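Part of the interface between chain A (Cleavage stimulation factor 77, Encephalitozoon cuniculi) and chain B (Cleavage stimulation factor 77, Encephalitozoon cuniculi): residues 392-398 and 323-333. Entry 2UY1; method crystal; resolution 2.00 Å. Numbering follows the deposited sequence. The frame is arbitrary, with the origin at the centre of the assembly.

Chain A (392-398) EYEFMVG
Chain B 323-333: IYCAFIEYYAT

Two helices meet nearly at right angles: the one through 392-397 of chain A and the one spanning 323-333 of chain B both begin earlier in their chains, and their N-to-C directions differ by 97°, with axes 10.6 Å apart at closest approach. Register is fixed at one point, where V397(A) CA lies 6.1 Å from A332(B) CA. Helical values run through to M396(A) (-69/-59); V397(A) departs to -125/14 and G398(A) to -109/-142, although G398(A) N still bonds to E394(A) O at 2.8 Å. An ideal CB on G398(A) would fall 1.9 Å from E394(A) OE2, so glycine fits this bend. On chain B the i to i+4 ladder persists to T333(B) N, 3.1 Å from E329(B) O, and T333(B) OG1 (chi1 p) donates to E329(B) O as well, at 2.6 Å.

Apolar packing makes up the direct contact, which buries 320 Å² over both sides. M396(A) gives the most area. Its CA-to-CB bond points sideways, yet chi1 at -148°, chi2 t and chi3 p bring the chain across chain B: CG lies 3.6 Å from I328(B) CD1, SD 4.4 Å from F327(B) CB, and CE 3.9 Å from Y331(B) CD2. A flexible, unbranched thioether suits a place that must touch residues on successive turns. V397(A), chi1 m, points directly toward chain B: V397(A) CG1 lies 3.7 Å from I328(B) CD1, and both CG1 and CG2 come within about 4.1 Å of Y331(B) CB. I328(B), m on both chi angles, thus offers one CD1 methyl to both M396(A) and V397(A). A332(B), whose CA-to-CB bond points sideways, sits where the two backbones come nearest.

The aromatic contact pairs Y393(A) (chi1 t, chi2 90°) with Y331(B) (chi1 m, chi2 -75°). Their ring centroids are 6.0 Å apart and their planes at 84°; Y393(A) CE1 reaches Y331(B) CD1 at 3.7 Å, with the latter atom at the edge of the Y393(A) ring.

No direct hydrogen bond crosses between the stretches; polar linkage passes through water. Water 1 donates to Y393(A) OH and to Y331(B) O, 2.6 Å from each, filling in where that hydroxyl and carbonyl stand 3.6 Å apart. Water 2 donates to M396(A) O at 2.6 Å and accepts from Y324(B) OH at 3.0 Å; Y324(B) adopts chi1 t, chi2 84°. Y393(A) and Y324(B) each supply ring surface to the packing and a hydroxyl to a bridging water; Y331(B) supplies its ring and its backbone O.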

# COMPACT_ATOMS: atom_id res chain seq x y z
N GLU A 392 -4.24 -11.93 -16.64
CA GLU A 392 -4.85 -12.64 -15.52
C GLU A 392 -6.30 -12.93 -15.78
O GLU A 392 -6.79 -14.03 -15.51
CB GLU A 392 -4.70 -11.79 -14.26
CG GLU A 392 -5.51 -12.26 -13.07
CD GLU A 392 -5.37 -11.29 -11.95
OE1 GLU A 392 -6.10 -10.26 -11.93
OE2 GLU A 392 -4.49 -11.54 -11.10
N TYR A 393 -7.00 -11.90 -16.26
CA TYR A 393 -8.41 -12.05 -16.64
C TYR A 393 -8.62 -13.12 -17.67
O TYR A 393 -9.58 -13.88 -17.53
CB TYR A 393 -9.00 -10.74 -17.15
CG TYR A 393 -10.48 -10.79 -17.42
CD1 TYR A 393 -11.41 -10.48 -16.40
CD2 TYR A 393 -10.97 -11.11 -18.68
CE1 TYR A 393 -12.77 -10.50 -16.65
CE2 TYR A 393 -12.33 -11.14 -18.94
CZ TYR A 393 -13.21 -10.84 -17.92
OH TYR A 393 -14.56 -10.87 -18.18
N GLU A 394 -7.81 -13.16 -18.73
CA GLU A 394 -7.93 -14.20 -19.78
C GLU A 394 -7.63 -15.61 -19.25
O GLU A 394 -8.35 -16.56 -19.55
CB GLU A 394 -7.04 -13.86 -21.00
CG GLU A 394 -7.34 -14.57 -22.33
CD GLU A 394 -8.67 -14.20 -23.01
OE1 GLU A 394 -8.94 -12.98 -23.25
OE2 GLU A 394 -9.44 -15.13 -23.32
N PHE A 395 -6.60 -15.75 -18.45
CA PHE A 395 -6.36 -17.02 -17.74
C PHE A 395 -7.58 -17.46 -16.92
O PHE A 395 -8.01 -18.61 -16.98
CB PHE A 395 -5.11 -16.92 -16.85
CG PHE A 395 -4.62 -18.28 -16.34
CD1 PHE A 395 -3.77 -19.05 -17.10
CD2 PHE A 395 -5.07 -18.78 -15.16
CE1 PHE A 395 -3.32 -20.33 -16.63
CE2 PHE A 395 -4.66 -20.06 -14.68
CZ PHE A 395 -3.82 -20.83 -15.40
N MET A 396 -8.17 -16.52 -16.19
CA MET A 396 -9.26 -16.83 -15.27
C MET A 396 -10.55 -17.26 -16.01
O MET A 396 -11.04 -18.38 -15.81
CB MET A 396 -9.51 -15.63 -14.35
CG MET A 396 -10.00 -16.01 -12.95
SD MET A 396 -10.63 -14.69 -11.86
CE MET A 396 -11.86 -13.82 -12.91
N VAL A 397 -11.09 -16.40 -16.88
CA VAL A 397 -12.37 -16.65 -17.52
C VAL A 397 -12.36 -16.59 -19.07
O VAL A 397 -13.44 -16.54 -19.69
CB VAL A 397 -13.50 -15.70 -16.96
CG1 VAL A 397 -13.67 -15.91 -15.44
CG2 VAL A 397 -13.20 -14.24 -17.27
N GLY A 398 -11.18 -16.60 -19.69
CA GLY A 398 -11.05 -16.60 -21.14
C GLY A 398 -10.57 -17.95 -21.67
O GLY A 398 -10.95 -19.00 -21.17
N ILE B 323 -14.07 -17.73 -2.77
CA ILE B 323 -13.81 -16.42 -3.36
C ILE B 323 -13.46 -16.57 -4.84
O ILE B 323 -13.93 -15.81 -5.68
CB ILE B 323 -12.63 -15.71 -2.65
CG1 ILE B 323 -12.84 -15.55 -1.13
CG2 ILE B 323 -12.23 -14.39 -3.35
CD1 ILE B 323 -11.57 -14.97 -0.40
N TYR B 324 -12.61 -17.55 -5.16
CA TYR B 324 -12.34 -17.83 -6.57
C TYR B 324 -13.60 -18.19 -7.37
O TYR B 324 -13.80 -17.69 -8.48
CB TYR B 324 -11.30 -18.92 -6.66
CG TYR B 324 -11.24 -19.55 -8.00
CD1 TYR B 324 -10.48 -18.98 -9.04
CD2 TYR B 324 -11.95 -20.72 -8.25
CE1 TYR B 324 -10.47 -19.58 -10.27
CE2 TYR B 324 -11.95 -21.32 -9.46
CZ TYR B 324 -11.20 -20.78 -10.46
OH TYR B 324 -11.22 -21.44 -11.67
N CYS B 325 -14.46 -19.06 -6.83
CA CYS B 325 -15.70 -19.46 -7.57
C CYS B 325 -16.68 -18.33 -7.73
O CYS B 325 -17.45 -18.31 -8.71
CB CYS B 325 -16.46 -20.60 -6.86
SG CYS B 325 -15.60 -22.19 -7.02
N ALA B 326 -16.73 -17.45 -6.72
CA ALA B 326 -17.64 -16.28 -6.80
C ALA B 326 -17.19 -15.33 -7.92
O ALA B 326 -18.01 -14.77 -8.72
CB ALA B 326 -17.72 -15.58 -5.46
N PHE B 327 -15.88 -15.17 -8.02
CA PHE B 327 -15.30 -14.34 -9.06
C PHE B 327 -15.47 -14.98 -10.44
O PHE B 327 -15.68 -14.31 -11.39
CB PHE B 327 -13.81 -14.14 -8.86
CG PHE B 327 -13.40 -13.20 -7.73
CD1 PHE B 327 -14.27 -12.30 -7.12
CD2 PHE B 327 -12.04 -13.17 -7.36
CE1 PHE B 327 -13.83 -11.42 -6.13
CE2 PHE B 327 -11.58 -12.29 -6.35
CZ PHE B 327 -12.48 -11.45 -5.71
N ILE B 328 -15.23 -16.26 -10.60
CA ILE B 328 -15.57 -16.84 -11.91
C ILE B 328 -17.06 -16.61 -12.27
O ILE B 328 -17.37 -16.41 -13.42
CB ILE B 328 -15.38 -18.35 -11.94
CG1 ILE B 328 -13.92 -18.76 -11.70
CG2 ILE B 328 -16.00 -18.90 -13.22
CD1 ILE B 328 -12.91 -18.12 -12.60
N GLU B 329 -17.95 -16.71 -11.29
CA GLU B 329 -19.35 -16.74 -11.61
C GLU B 329 -19.70 -15.35 -12.00
O GLU B 329 -20.38 -15.15 -12.97
CB GLU B 329 -20.25 -17.24 -10.48
CG GLU B 329 -20.20 -18.74 -10.27
CD GLU B 329 -21.05 -19.56 -11.30
OE1 GLU B 329 -21.81 -19.01 -12.13
OE2 GLU B 329 -20.95 -20.80 -11.24
N TYR B 330 -19.19 -14.36 -11.26
CA TYR B 330 -19.43 -12.95 -11.66
C TYR B 330 -18.91 -12.60 -13.09
O TYR B 330 -19.67 -12.15 -13.92
CB TYR B 330 -18.91 -11.94 -10.63
CG TYR B 330 -19.23 -10.54 -11.06
CD1 TYR B 330 -20.57 -10.14 -11.17
CD2 TYR B 330 -18.23 -9.65 -11.46
CE1 TYR B 330 -20.92 -8.85 -11.62
CE2 TYR B 330 -18.57 -8.33 -11.92
CZ TYR B 330 -19.92 -7.98 -12.00
OH TYR B 330 -20.30 -6.70 -12.41
N TYR B 331 -17.61 -12.79 -13.34
CA TYR B 331 -16.99 -12.39 -14.63
C TYR B 331 -17.40 -13.25 -15.83
O TYR B 331 -17.32 -12.80 -16.93
CB TYR B 331 -15.45 -12.29 -14.47
CG TYR B 331 -15.16 -11.17 -13.53
CD1 TYR B 331 -15.28 -9.87 -13.97
CD2 TYR B 331 -14.89 -11.40 -12.18
CE1 TYR B 331 -15.12 -8.81 -13.09
CE2 TYR B 331 -14.72 -10.34 -11.29
CZ TYR B 331 -14.83 -9.05 -11.76
OH TYR B 331 -14.69 -7.95 -10.91
N ALA B 332 -17.88 -14.46 -15.58
CA ALA B 332 -18.26 -15.37 -16.67
C ALA B 332 -19.73 -15.11 -17.05
O ALA B 332 -20.06 -15.04 -18.21
CB ALA B 332 -18.02 -16.83 -16.28
N THR B 333 -20.57 -14.88 -16.06
CA THR B 333 -22.01 -14.81 -16.27
C THR B 333 -22.58 -13.39 -16.07
O THR B 333 -23.58 -13.05 -16.69
CB THR B 333 -22.73 -15.81 -15.37
OG1 THR B 333 -22.71 -15.31 -14.03
CG2 THR B 333 -22.04 -17.15 -15.43
O HOH W 1 -16.99 -10.25 -17.50
O HOH W 2 -10.05 -19.78 -13.87